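Local structure of defective in germ line development protein 3, isoform a (3N89) at residues Thr63-Pro68 with Ala81-Thr87; Leu259-Phe265 with Ala316-Glu322; Leu209-Ile213 with Ser353-His357. The protein probably binds RNA in germline development, its four KH domains forming a globular structural platform. All blocks are in the same frame, centred on the assembly; numbering follows the deposited sequence.

In the fold
Repeated small domains can merge into a single body by sharing sheets and by being bridged from the chain's tail, and the three contacts illustrate both routes. Contacts 1 and 2, centred 13 Å apart, lie in the first and fourth KH domains, yet belong to one seven-stranded antiparallel sheet: strand 29-35 pairs with strand 83-87 on one side and with strand 260-268 on the other. Contact 1 closes before either of the others opens along the chain. Contact 2 is nested inside the long loop closed by contact 3, which joins helix 209-217 of the third KH domain to the C-terminal tail. Contact 3 lies about 20 Å from contact 2 and 27 Å from contact 1, centre to centre.

Contact 1: residues Thr63-Pro68 with Ala81-Thr87; sequences TLIQLP and AQQVTIT
In a type I KH domain the second strand leads through a variable loop to a third that returns antiparallel beside it; residues 63-68 and 81-87 are this pair in the first KH domain. Strands 64-66 and 83-87 are extended (phi near -120°, psi near 130°), antiparallel at 172°, axes 4.8 Å apart at closest. Thr-63 (chi1 m) points its CB toward the other strand, while its OG1 bonds to Thr-61 O. Leu-64 opens the ladder as a hydrogen-bonded pair with Thr-87, Thr-87 N to Leu-64 O being 2.9 Å; Leu-64 N to Thr-87 O, 3.1 Å, is less surely placed. Ile-65 (mt) faces Ile-86 in a non-hydrogen-bonded pair, CA to CA 4.5 Å; helices 54-61 and 90-102 cover both, and Ile-65 CG2 meets Val-84 CG1 at 3.8 Å. Gln-66 restores hydrogen bonding, Gln-66 N to Thr-85 O 2.9 Å and Thr-85 N to Gln-66 O 3.3 Å; it shares the other, more open face with Leu-64, Thr-85 and Thr-87. Beyond the ladder, Leu-67 CD1 reaches Val-84 CG2 at 3.6 Å. Pro-68 (C-gamma endo) has no amide hydrogen to extend it; Pro-68 CD lies 3.1 Å from Gln-83 O and 3.8 Å from Val-84 CG2.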
ATOM      1  N   THR A  63      -7.399  17.310  -0.145  1.00 23.46           N
ATOM      2  CA  THR A  63      -7.871  16.128   0.553  1.00 23.56           C
ATOM      3  C   THR A  63      -7.356  16.145   1.984  1.00 21.52           C
ATOM      4  O   THR A  63      -6.655  17.065   2.392  1.00 22.42           O
ATOM      5  CB  THR A  63      -7.341  14.844  -0.149  1.00 24.47           C
ATOM      6  OG1 THR A  63      -7.624  14.908  -1.551  1.00 26.24           O
ATOM      7  CG2 THR A  63      -7.992  13.610   0.411  1.00 23.93           C
ATOM      8  N   LEU A  64      -7.721  15.122   2.743  1.00 21.09           N
ATOM      9  CA  LEU A  64      -7.263  14.971   4.114  1.00 20.91           C
ATOM     10  C   LEU A  64      -6.674  13.566   4.156  1.00 20.42           C
ATOM     11  O   LEU A  64      -7.356  12.597   3.829  1.00 18.85           O
ATOM     12  CB  LEU A  64      -8.426  15.083   5.102  1.00 17.94           C
ATOM     13  CG  LEU A  64      -8.037  14.780   6.550  1.00 15.55           C
ATOM     14  CD1 LEU A  64      -7.165  15.904   7.058  1.00 17.13           C
ATOM     15  CD2 LEU A  64      -9.272  14.623   7.425  1.00 11.90           C
ATOM     16  N   ILE A  65      -5.396  13.471   4.511  1.00 22.55           N
ATOM     17  CA  ILE A  65      -4.706  12.182   4.594  1.00 22.61           C
ATOM     18  C   ILE A  65      -4.278  11.975   6.026  1.00 22.38           C
ATOM     19  O   ILE A  65      -3.689  12.863   6.640  1.00 24.05           O
ATOM     20  CB  ILE A  65      -3.444  12.148   3.723  1.00 21.12           C
ATOM     21  CG1 ILE A  65      -3.817  12.380   2.261  1.00 18.52           C
ATOM     22  CG2 ILE A  65      -2.740  10.808   3.879  1.00 17.31           C
ATOM     23  CD1 ILE A  65      -2.618  12.569   1.364  1.00 22.42           C
ATOM     24  N   GLN A  66      -4.565  10.801   6.562  1.00 23.08           N
ATOM     25  CA  GLN A  66      -4.202  10.533   7.941  1.00 23.77           C
ATOM     26  C   GLN A  66      -3.349   9.290   8.123  1.00 21.77           C
ATOM     27  O   GLN A  66      -3.640   8.224   7.583  1.00 20.55           O
ATOM     28  CB  GLN A  66      -5.472  10.460   8.793  1.00 23.33           C
ATOM     29  CG  GLN A  66      -6.172  11.816   8.877  1.00 28.99           C
ATOM     30  CD  GLN A  66      -7.430  11.823   9.740  1.00 34.00           C
ATOM     31  OE1 GLN A  66      -8.019  12.878   9.972  1.00 34.28           O
ATOM     32  NE2 GLN A  66      -7.848  10.649  10.211  1.00 35.94           N
ATOM     33  N   LEU A  67      -2.263   9.466   8.865  1.00 21.97           N
ATOM     34  CA  LEU A  67      -1.335   8.392   9.169  1.00 23.78           C
ATOM     35  C   LEU A  67      -1.686   7.944  10.575  1.00 24.11           C
ATOM     36  O   LEU A  67      -1.834   8.770  11.470  1.00 25.40           O
ATOM     37  CB  LEU A  67       0.112   8.904   9.106  1.00 19.97           C
ATOM     38  CG  LEU A  67       0.785   8.940   7.726  1.00 20.16           C
ATOM     39  CD1 LEU A  67      -0.116   9.619   6.714  1.00 18.02           C
ATOM     40  CD2 LEU A  67       2.135   9.657   7.815  1.00 20.17           C
ATOM     41  N   PRO A  68      -1.835   6.630  10.789  1.00 27.19           N
ATOM     42  CA  PRO A  68      -2.180   6.114  12.117  1.00 28.81           C
ATOM     43  C   PRO A  68      -1.052   6.218  13.133  1.00 32.29           C
ATOM     44  O   PRO A  68       0.118   6.380  12.776  1.00 31.84           O
ATOM     45  CB  PRO A  68      -2.566   4.668  11.827  1.00 28.90           C
ATOM     46  CG  PRO A  68      -1.638   4.305  10.722  1.00 28.03           C
ATOM     47  CD  PRO A  68      -1.709   5.527   9.818  1.00 27.77           C
ATOM     48  N   ALA A  81      -3.021  -1.224  11.960  1.00 22.74           N
ATOM     49  CA  ALA A  81      -1.673  -0.844  12.377  1.00 21.01           C
ATOM     50  C   ALA A  81      -0.976   0.089  11.386  1.00 19.06           C
ATOM     51  O   ALA A  81      -0.290   1.028  11.784  1.00 20.67           O
ATOM     52  CB  ALA A  81      -0.830  -2.094  12.580  1.00 18.83           C
ATOM     53  N   GLN A  82      -1.167  -0.157  10.096  1.00 19.42           N
ATOM     54  CA  GLN A  82      -0.510   0.655   9.076  1.00 21.28           C
ATOM     55  C   GLN A  82      -1.447   1.168   7.998  1.00 20.73           C
ATOM     56  O   GLN A  82      -1.037   1.336   6.851  1.00 20.08           O
ATOM     57  CB  GLN A  82       0.609  -0.158   8.418  1.00 20.63           C
ATOM     58  CG  GLN A  82       1.655  -0.639   9.400  1.00 24.90           C
ATOM     59  CD  GLN A  82       2.820  -1.324   8.735  1.00 26.02           C
ATOM     60  OE1 GLN A  82       2.660  -2.362   8.100  1.00 26.13           O
ATOM     61  NE2 GLN A  82       4.008  -0.745   8.878  1.00 26.51           N
ATOM     62  N   GLN A  83      -2.695   1.434   8.368  1.00 21.99           N
ATOM     63  CA  GLN A  83      -3.676   1.903   7.406  1.00 22.30           C
ATOM     64  C   GLN A  83      -3.796   3.412   7.374  1.00 23.10           C
ATOM     65  O   GLN A  83      -4.016   4.061   8.403  1.00 25.00           O
ATOM     66  CB  GLN A  83      -5.037   1.294   7.708  1.00 23.22           C
ATOM     67  CG  GLN A  83      -5.841   0.928   6.470  1.00 20.78           C
ATOM     68  CD  GLN A  83      -7.058   0.096   6.811  1.00 20.28           C
ATOM     69  OE1 GLN A  83      -8.112   0.623   7.165  1.00 18.25           O
ATOM     70  NE2 GLN A  83      -6.909  -1.220   6.727  1.00 20.72           N
ATOM     71  N   VAL A  84      -3.638   3.961   6.175  1.00 21.81           N
ATOM     72  CA  VAL A  84      -3.740   5.389   5.950  1.00 21.35           C
ATOM     73  C   VAL A  84      -5.015   5.677   5.173  1.00 21.50           C
ATOM     74  O   VAL A  84      -5.338   4.978   4.214  1.00 21.87           O
ATOM     75  CB  VAL A  84      -2.533   5.907   5.159  1.00 21.21           C
ATOM     76  CG1 VAL A  84      -2.941   7.084   4.276  1.00 17.93           C
ATOM     77  CG2 VAL A  84      -1.442   6.333   6.130  1.00 21.52           C
ATOM     78  N   THR A  85      -5.740   6.710   5.584  1.00 22.04           N
ATOM     79  CA  THR A  85      -6.978   7.058   4.905  1.00 21.96           C
ATOM     80  C   THR A  85      -6.871   8.388   4.172  1.00 20.62           C
ATOM     81  O   THR A  85      -6.229   9.328   4.638  1.00 17.51           O
ATOM     82  CB  THR A  85      -8.142   7.149   5.892  1.00 22.93           C
ATOM     83  OG1 THR A  85      -7.899   8.218   6.806  1.00 22.51           O
ATOM     84  CG2 THR A  85      -8.270   5.860   6.683  1.00 24.03           C
ATOM     85  N   ILE A  86      -7.507   8.448   3.010  1.00 19.72           N
ATOM     86  CA  ILE A  86      -7.517   9.645   2.188  1.00 19.67           C
ATOM     87  C   ILE A  86      -8.995   9.965   2.038  1.00 19.41           C
ATOM     88  O   ILE A  86      -9.762   9.118   1.595  1.00 20.18           O
ATOM     89  CB  ILE A  86      -6.861   9.359   0.808  1.00 21.14           C
ATOM     90  CG1 ILE A  86      -5.474   8.727   1.029  1.00 18.43           C
ATOM     91  CG2 ILE A  86      -6.738  10.656  -0.008  1.00 18.27           C
ATOM     92  CD1 ILE A  86      -4.700   8.436  -0.239  1.00 17.57           C
ATOM     93  N   THR A  87      -9.395  11.170   2.429  1.00 21.17           N
ATOM     94  CA  THR A  87     -10.800  11.573   2.367  1.00 20.40           C
ATOM     95  C   THR A  87     -11.039  12.833   1.551  1.00 19.90           C
ATOM     96  O   THR A  87     -10.315  13.819   1.683  1.00 20.59           O
ATOM     97  CB  THR A  87     -11.359  11.835   3.783  1.00 22.41           C
ATOM     98  OG1 THR A  87     -11.186  10.663   4.593  1.00 22.51           O
ATOM     99  CG2 THR A  87     -12.843  12.210   3.714  1.00 20.72           C
TER

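Contact 2: residues Leu259-Phe265 with Ala316-Glu322; sequences LPISMCF and ASLRSKE
In the fourth KH domain strand 260-268 pairs with strand 311-321, near the middle of the sheet shared with the first KH domain: 260-265 and 316-321 run antiparallel at 167°, axes 4.6 Å apart at closest. Both segments are extended until Glu-322 turns into helical backbone angles. The hydrogen-bonded pairs are Ile-261 with Ser-320, Met-263 with Leu-318 and Phe-265 with Ala-316. Met-263 N to Leu-318 O (2.9 Å) and Leu-318 N to Met-263 O (3.0 Å) form the most regular of them; Ile-261 N to Ser-320 O is 2.8 Å, but Ser-320 N to Ile-261 O, 3.2 Å, is weak. Phe-265 N to Ala-316 O is 3.3 Å and Ala-316 N to Phe-265 O 2.8 Å. Past the ladder, Glu-322 N reaches Leu-259 O at 2.8 Å.

Between these pairs lie CA-H...O contacts, as from Ser-317 CA to Met-263 O at 3.4 Å. Polar side chains occupy the face of Ser-262, Cys-264, Ser-317 and Arg-319, where Arg-319 NE donates to Ser-317 OG at 3.0 Å and Arg-319 NH1 to Met-369 O; Ser-262 OG bonds to Asn-33 of the first KH domain.

Apolar packing fills the opposite face, covered by helix 325-335. Phe-265 (chi1 p) brings its CE1 to Leu-318 CD1 at 3.3 Å, near the ring plane, while Ala-316 CB sits over one ring face in a CH-pi contact, 3.7 Å from the centroid.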
ATOM      1  N   LEU A 259      -1.461  -5.874  -1.403  1.00 21.45           N
ATOM      2  CA  LEU A 259      -2.000  -5.111  -0.283  1.00 20.45           C
ATOM      3  C   LEU A 259      -3.473  -4.812  -0.511  1.00 20.61           C
ATOM      4  O   LEU A 259      -3.859  -4.398  -1.601  1.00 21.72           O
ATOM      5  CB  LEU A 259      -1.241  -3.790  -0.130  1.00 18.08           C
ATOM      6  CG  LEU A 259       0.128  -3.853   0.535  1.00 16.36           C
ATOM      7  CD1 LEU A 259       0.790  -2.503   0.430  1.00 15.07           C
ATOM      8  CD2 LEU A 259      -0.027  -4.273   1.999  1.00 14.94           C
ATOM      9  N   PRO A 260      -4.315  -5.014   0.514  1.00 21.53           N
ATOM     10  CA  PRO A 260      -5.749  -4.750   0.385  1.00 21.85           C
ATOM     11  C   PRO A 260      -6.037  -3.260   0.261  1.00 22.07           C
ATOM     12  O   PRO A 260      -5.242  -2.429   0.692  1.00 21.35           O
ATOM     13  CB  PRO A 260      -6.324  -5.351   1.667  1.00 22.27           C
ATOM     14  CG  PRO A 260      -5.237  -5.110   2.657  1.00 21.51           C
ATOM     15  CD  PRO A 260      -3.996  -5.505   1.870  1.00 23.07           C
ATOM     16  N   ILE A 261      -7.187  -2.936  -0.319  1.00 22.08           N
ATOM     17  CA  ILE A 261      -7.588  -1.551  -0.521  1.00 22.91           C
ATOM     18  C   ILE A 261      -9.108  -1.496  -0.403  1.00 22.83           C
ATOM     19  O   ILE A 261      -9.788  -2.474  -0.708  1.00 22.93           O
ATOM     20  CB  ILE A 261      -7.151  -1.073  -1.938  1.00 25.58           C
ATOM     21  CG1 ILE A 261      -7.130   0.451  -2.010  1.00 24.71           C
ATOM     22  CG2 ILE A 261      -8.107  -1.624  -3.006  1.00 20.95           C
ATOM     23  CD1 ILE A 261      -6.397   0.962  -3.232  1.00 27.73           C
ATOM     24  N   SER A 262      -9.645  -0.365   0.041  1.00 24.03           N
ATOM     25  CA  SER A 262     -11.091  -0.239   0.173  1.00 25.18           C
ATOM     26  C   SER A 262     -11.501   1.215   0.160  1.00 24.97           C
ATOM     27  O   SER A 262     -10.720   2.088   0.533  1.00 24.38           O
ATOM     28  CB  SER A 262     -11.578  -0.881   1.472  1.00 26.57           C
ATOM     29  OG  SER A 262     -11.196  -0.100   2.587  1.00 29.58           O
ATOM     30  N   MET A 263     -12.735   1.469  -0.262  1.00 25.20           N
ATOM     31  CA  MET A 263     -13.251   2.828  -0.327  1.00 25.11           C
ATOM     32  C   MET A 263     -14.625   2.889   0.318  1.00 24.41           C
ATOM     33  O   MET A 263     -15.521   2.135  -0.058  1.00 23.31           O
ATOM     34  CB  MET A 263     -13.343   3.260  -1.783  1.00 25.96           C
ATOM     35  CG  MET A 263     -13.659   4.713  -1.976  1.00 28.55           C
ATOM     36  SD  MET A 263     -13.589   5.094  -3.720  1.00 31.22           S
ATOM     37  CE  MET A 263     -15.136   4.405  -4.265  1.00 28.09           C
ATOM     38  N   CYS A 264     -14.791   3.785   1.284  1.00 22.90           N
ATOM     39  CA  CYS A 264     -16.066   3.918   1.973  1.00 23.86           C
ATOM     40  C   CYS A 264     -16.847   5.171   1.568  1.00 23.05           C
ATOM     41  O   CYS A 264     -16.286   6.136   1.042  1.00 22.72           O
ATOM     42  CB  CYS A 264     -15.839   3.921   3.489  1.00 24.26           C
ATOM     43  SG  CYS A 264     -14.904   2.491   4.111  1.00 37.62           S
ATOM     44  N   PHE A 265     -18.153   5.130   1.816  1.00 22.31           N
ATOM     45  CA  PHE A 265     -19.053   6.244   1.527  1.00 22.35           C
ATOM     46  C   PHE A 265     -20.483   5.890   1.910  1.00 23.16           C
ATOM     47  O   PHE A 265     -20.820   4.715   2.069  1.00 22.53           O
ATOM     48  CB  PHE A 265     -19.020   6.636   0.043  1.00 19.73           C
ATOM     49  CG  PHE A 265     -19.436   5.536  -0.893  1.00 17.96           C
ATOM     50  CD1 PHE A 265     -18.551   4.514  -1.228  1.00 19.70           C
ATOM     51  CD2 PHE A 265     -20.707   5.523  -1.454  1.00 17.91           C
ATOM     52  CE1 PHE A 265     -18.929   3.498  -2.113  1.00 17.59           C
ATOM     53  CE2 PHE A 265     -21.095   4.509  -2.342  1.00 15.35           C
ATOM     54  CZ  PHE A 265     -20.201   3.498  -2.668  1.00 16.27           C
ATOM     55  N   ALA A 316     -21.920   2.136   2.352  1.00 25.51           N
ATOM     56  CA  ALA A 316     -21.249   1.267   1.406  1.00 24.82           C
ATOM     57  C   ALA A 316     -19.751   1.187   1.664  1.00 25.01           C
ATOM     58  O   ALA A 316     -19.161   2.072   2.278  1.00 25.46           O
ATOM     59  CB  ALA A 316     -21.505   1.750  -0.018  1.00 23.66           C
ATOM     60  N   SER A 317     -19.149   0.107   1.181  1.00 25.54           N
ATOM     61  CA  SER A 317     -17.722  -0.132   1.309  1.00 25.67           C
ATOM     62  C   SER A 317     -17.333  -1.088   0.184  1.00 25.98           C
ATOM     63  O   SER A 317     -17.963  -2.130   0.001  1.00 25.73           O
ATOM     64  CB  SER A 317     -17.406  -0.763   2.669  1.00 27.60           C
ATOM     65  OG  SER A 317     -16.065  -1.218   2.735  1.00 26.44           O
ATOM     66  N   LEU A 318     -16.314  -0.718  -0.582  1.00 25.19           N
ATOM     67  CA  LEU A 318     -15.845  -1.551  -1.682  1.00 25.28           C
ATOM     68  C   LEU A 318     -14.441  -2.024  -1.353  1.00 24.99           C
ATOM     69  O   LEU A 318     -13.589  -1.216  -0.984  1.00 26.69           O
ATOM     70  CB  LEU A 318     -15.831  -0.762  -2.997  1.00 26.11           C
ATOM     71  CG  LEU A 318     -17.194  -0.430  -3.614  1.00 26.99           C
ATOM     72  CD1 LEU A 318     -17.979   0.430  -2.657  1.00 29.20           C
ATOM     73  CD2 LEU A 318     -17.023   0.314  -4.930  1.00 29.73           C
ATOM     74  N   ARG A 319     -14.206  -3.329  -1.454  1.00 23.12           N
ATOM     75  CA  ARG A 319     -12.883  -3.865  -1.167  1.00 22.34           C
ATOM     76  C   ARG A 319     -12.309  -4.608  -2.370  1.00 21.64           C
ATOM     77  O   ARG A 319     -13.011  -4.873  -3.351  1.00 21.98           O
ATOM     78  CB  ARG A 319     -12.914  -4.813   0.038  1.00 25.29           C
ATOM     79  CG  ARG A 319     -13.506  -4.245   1.324  1.00 26.48           C
ATOM     80  CD  ARG A 319     -14.990  -4.544   1.419  1.00 26.69           C
ATOM     81  NE  ARG A 319     -15.534  -4.146   2.712  1.00 28.62           N
ATOM     82  CZ  ARG A 319     -15.185  -4.699   3.869  1.00 29.06           C
ATOM     83  NH1 ARG A 319     -14.292  -5.679   3.895  1.00 29.26           N
ATOM     84  NH2 ARG A 319     -15.723  -4.270   5.001  1.00 28.75           N
ATOM     85  N   SER A 320     -11.026  -4.937  -2.276  1.00 19.45           N
ATOM     86  CA  SER A 320     -10.304  -5.644  -3.321  1.00 18.11           C
ATOM     87  C   SER A 320      -8.826  -5.414  -3.044  1.00 16.74           C
ATOM     88  O   SER A 320      -8.481  -4.665  -2.130  1.00 16.21           O
ATOM     89  CB  SER A 320     -10.658  -5.073  -4.692  1.00 20.85           C
ATOM     90  OG  SER A 320     -10.232  -5.934  -5.735  1.00 24.28           O
ATOM     91  N   LYS A 321      -7.952  -6.056  -3.813  1.00 15.00           N
ATOM     92  CA  LYS A 321      -6.517  -5.856  -3.629  1.00 15.26           C
ATOM     93  C   LYS A 321      -6.088  -4.685  -4.509  1.00 17.94           C
ATOM     94  O   LYS A 321      -6.623  -4.509  -5.604  1.00 17.69           O
ATOM     95  CB  LYS A 321      -5.739  -7.125  -3.985  1.00 16.82           C
ATOM     96  CG  LYS A 321      -5.965  -8.264  -2.982  1.00 15.86           C
ATOM     97  CD  LYS A 321      -5.171  -9.507  -3.329  1.00 16.09           C
ATOM     98  CE  LYS A 321      -5.308 -10.562  -2.234  1.00 19.75           C
ATOM     99  NZ  LYS A 321      -4.879 -10.031  -0.890  1.00 20.48           N
ATOM    100  N   GLU A 322      -5.148  -3.878  -4.015  1.00 19.73           N
ATOM    101  CA  GLU A 322      -4.665  -2.698  -4.730  1.00 22.08           C
ATOM    102  C   GLU A 322      -4.553  -2.829  -6.239  1.00 21.28           C
ATOM    103  O   GLU A 322      -5.193  -2.083  -6.979  1.00 21.24           O
ATOM    104  CB  GLU A 322      -3.306  -2.243  -4.181  1.00 25.88           C
ATOM    105  CG  GLU A 322      -3.335  -0.821  -3.604  1.00 31.57           C
ATOM    106  CD  GLU A 322      -1.976  -0.157  -3.580  1.00 33.54           C
ATOM    107  OE1 GLU A 322      -1.015  -0.758  -3.054  1.00 36.78           O
ATOM    108  OE2 GLU A 322      -1.871   0.975  -4.088  1.00 35.43           O
TER

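Contact 3: residues Leu209-Ile213 with Ser353-His357; sequences LMPVI and SIWHH
Trp-355 contributes the largest share of buried surface here, 89 Å² of the 211 Å² total, and between these two segments it supplies most of the tail's contact with the third KH domain. Residues 209-213 lie in helix 209-217, while 354-356 coil in helical fashion but lack the hydrogen bonding of a regular helix. The backbones stay well apart, the nearest CA atoms, Ile-213 and Ile-354, being 8.9 Å from each other, so side chains span the gap. Trp-355 (chi1 m, chi2 126°) extends its six-membered ring to the helix: Trp-355 CH2 lies 3.7 Å from Leu-209 CG and 4.1 Å from Val-212 CG1, and Trp-355 CZ2 lies 3.8 Å from Ile-213 CG1. Val-212, with chi1 t, also meets the tail a second time, Val-212 CG1 to Ile-354 CD1 at 4.5 Å. Across the two segments there is no hydrogen bond, which implies that the contact rests on apolar burial, while the indole NE1 is satisfied by Tyr-254 O of helix 245-257.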
ATOM      1  N   LEU A 209       1.568 -17.704  -1.725  1.00 27.55           N
ATOM      2  CA  LEU A 209       1.805 -16.630  -2.697  1.00 29.07           C
ATOM      3  C   LEU A 209       3.202 -16.061  -2.926  1.00 30.12           C
ATOM      4  O   LEU A 209       3.462 -15.509  -3.994  1.00 31.84           O
ATOM      5  CB  LEU A 209       0.851 -15.469  -2.412  1.00 28.00           C
ATOM      6  CG  LEU A 209      -0.226 -15.180  -3.461  1.00 29.26           C
ATOM      7  CD1 LEU A 209      -0.869 -16.480  -3.925  1.00 29.20           C
ATOM      8  CD2 LEU A 209      -1.263 -14.232  -2.877  1.00 28.39           C
ATOM      9  N   MET A 210       4.103 -16.169  -1.958  1.00 31.75           N
ATOM     10  CA  MET A 210       5.441 -15.623  -2.168  1.00 32.08           C
ATOM     11  C   MET A 210       6.265 -16.461  -3.143  1.00 34.14           C
ATOM     12  O   MET A 210       6.915 -15.913  -4.035  1.00 36.34           O
ATOM     13  CB  MET A 210       6.185 -15.470  -0.840  1.00 31.61           C
ATOM     14  CG  MET A 210       5.559 -14.452   0.114  1.00 30.44           C
ATOM     15  SD  MET A 210       5.645 -12.745  -0.482  1.00 28.21           S
ATOM     16  CE  MET A 210       4.155 -12.621  -1.485  1.00 27.46           C
ATOM     17  N   PRO A 211       6.251 -17.800  -2.996  1.00 34.52           N
ATOM     18  CA  PRO A 211       7.021 -18.660  -3.906  1.00 32.84           C
ATOM     19  C   PRO A 211       6.844 -18.261  -5.370  1.00 31.65           C
ATOM     20  O   PRO A 211       7.784 -18.341  -6.166  1.00 32.10           O
ATOM     21  CB  PRO A 211       6.466 -20.049  -3.610  1.00 30.90           C
ATOM     22  CG  PRO A 211       6.225 -19.979  -2.130  1.00 31.19           C
ATOM     23  CD  PRO A 211       5.569 -18.609  -1.966  1.00 34.01           C
ATOM     24  N   VAL A 212       5.637 -17.827  -5.717  1.00 30.38           N
ATOM     25  CA  VAL A 212       5.335 -17.410  -7.086  1.00 28.63           C
ATOM     26  C   VAL A 212       6.160 -16.181  -7.436  1.00 28.01           C
ATOM     27  O   VAL A 212       6.685 -16.071  -8.542  1.00 27.43           O
ATOM     28  CB  VAL A 212       3.830 -17.062  -7.257  1.00 28.51           C
ATOM     29  CG1 VAL A 212       3.576 -16.493  -8.653  1.00 26.72           C
ATOM     30  CG2 VAL A 212       2.979 -18.301  -7.024  1.00 25.68           C
ATOM     31  N   ILE A 213       6.269 -15.254  -6.490  1.00 28.18           N
ATOM     32  CA  ILE A 213       7.041 -14.042  -6.725  1.00 27.72           C
ATOM     33  C   ILE A 213       8.512 -14.387  -6.938  1.00 26.66           C
ATOM     34  O   ILE A 213       9.141 -13.879  -7.864  1.00 25.53           O
ATOM     35  CB  ILE A 213       6.894 -13.047  -5.560  1.00 29.37           C
ATOM     36  CG1 ILE A 213       5.463 -12.500  -5.536  1.00 28.03           C
ATOM     37  CG2 ILE A 213       7.907 -11.906  -5.710  1.00 30.39           C
ATOM     38  CD1 ILE A 213       5.248 -11.385  -4.541  1.00 29.24           C
ATOM     39  N   SER A 353       0.807  -6.133 -13.631  1.00 34.96           N
ATOM     40  CA  SER A 353       0.879  -7.010 -12.471  1.00 33.29           C
ATOM     41  C   SER A 353       0.700  -8.459 -12.890  1.00 34.17           C
ATOM     42  O   SER A 353      -0.265  -8.802 -13.580  1.00 35.11           O
ATOM     43  CB  SER A 353      -0.206  -6.637 -11.466  1.00 31.38           C
ATOM     44  OG  SER A 353      -0.006  -7.305 -10.233  1.00 31.68           O
ATOM     45  N   ILE A 354       1.626  -9.316 -12.477  1.00 34.02           N
ATOM     46  CA  ILE A 354       1.520 -10.728 -12.818  1.00 32.82           C
ATOM     47  C   ILE A 354       0.301 -11.298 -12.105  1.00 31.19           C
ATOM     48  O   ILE A 354      -0.084 -12.439 -12.334  1.00 31.73           O
ATOM     49  CB  ILE A 354       2.763 -11.530 -12.359  1.00 33.08           C
ATOM     50  CG1 ILE A 354       2.894 -11.452 -10.836  1.00 32.24           C
ATOM     51  CG2 ILE A 354       4.015 -11.001 -13.048  1.00 28.86           C
ATOM     52  CD1 ILE A 354       3.985 -12.339 -10.260  1.00 33.36           C
ATOM     53  N   TRP A 355      -0.305 -10.489 -11.243  1.00 29.93           N
ATOM     54  CA  TRP A 355      -1.467 -10.916 -10.476  1.00 28.95           C
ATOM     55  C   TRP A 355      -2.788 -10.858 -11.225  1.00 31.03           C
ATOM     56  O   TRP A 355      -3.816 -11.311 -10.722  1.00 33.96           O
ATOM     57  CB  TRP A 355      -1.558 -10.106  -9.184  1.00 23.37           C
ATOM     58  CG  TRP A 355      -0.425 -10.407  -8.254  1.00 18.43           C
ATOM     59  CD1 TRP A 355       0.434  -9.511  -7.690  1.00 18.20           C
ATOM     60  CD2 TRP A 355      -0.015 -11.700  -7.799  1.00 16.41           C
ATOM     61  NE1 TRP A 355       1.358 -10.164  -6.913  1.00 17.66           N
ATOM     62  CE2 TRP A 355       1.108 -11.512  -6.966  1.00 17.94           C
ATOM     63  CE3 TRP A 355      -0.482 -13.005  -8.023  1.00 16.00           C
ATOM     64  CZ2 TRP A 355       1.770 -12.582  -6.341  1.00 18.06           C
ATOM     65  CZ3 TRP A 355       0.172 -14.071  -7.406  1.00 14.52           C
ATOM     66  CH2 TRP A 355       1.291 -13.849  -6.577  1.00 18.06           C
ATOM     67  N   HIS A 356      -2.771 -10.305 -12.429  1.00 32.34           N
ATOM     68  CA  HIS A 356      -3.987 -10.229 -13.225  1.00 32.57           C
ATOM     69  C   HIS A 356      -4.310 -11.586 -13.854  1.00 32.76           C
ATOM     70  O   HIS A 356      -5.408 -11.780 -14.388  1.00 32.10           O
ATOM     71  CB  HIS A 356      -3.839  -9.176 -14.332  1.00 32.29           C
ATOM     72  CG  HIS A 356      -4.064  -7.771 -13.867  1.00 33.89           C
ATOM     73  ND1 HIS A 356      -5.256  -7.352 -13.317  1.00 33.74           N
ATOM     74  CD2 HIS A 356      -3.253  -6.684 -13.877  1.00 33.01           C
ATOM     75  CE1 HIS A 356      -5.172  -6.070 -13.010  1.00 32.62           C
ATOM     76  NE2 HIS A 356      -3.965  -5.641 -13.341  1.00 32.90           N
ATOM     77  N   HIS A 357      -3.367 -12.525 -13.780  1.00 32.55           N
ATOM     78  CA  HIS A 357      -3.567 -13.844 -14.386  1.00 34.24           C
ATOM     79  C   HIS A 357      -3.076 -15.040 -13.556  1.00 34.70           C
ATOM     80  O   HIS A 357      -3.452 -16.181 -13.829  1.00 34.52           O
TER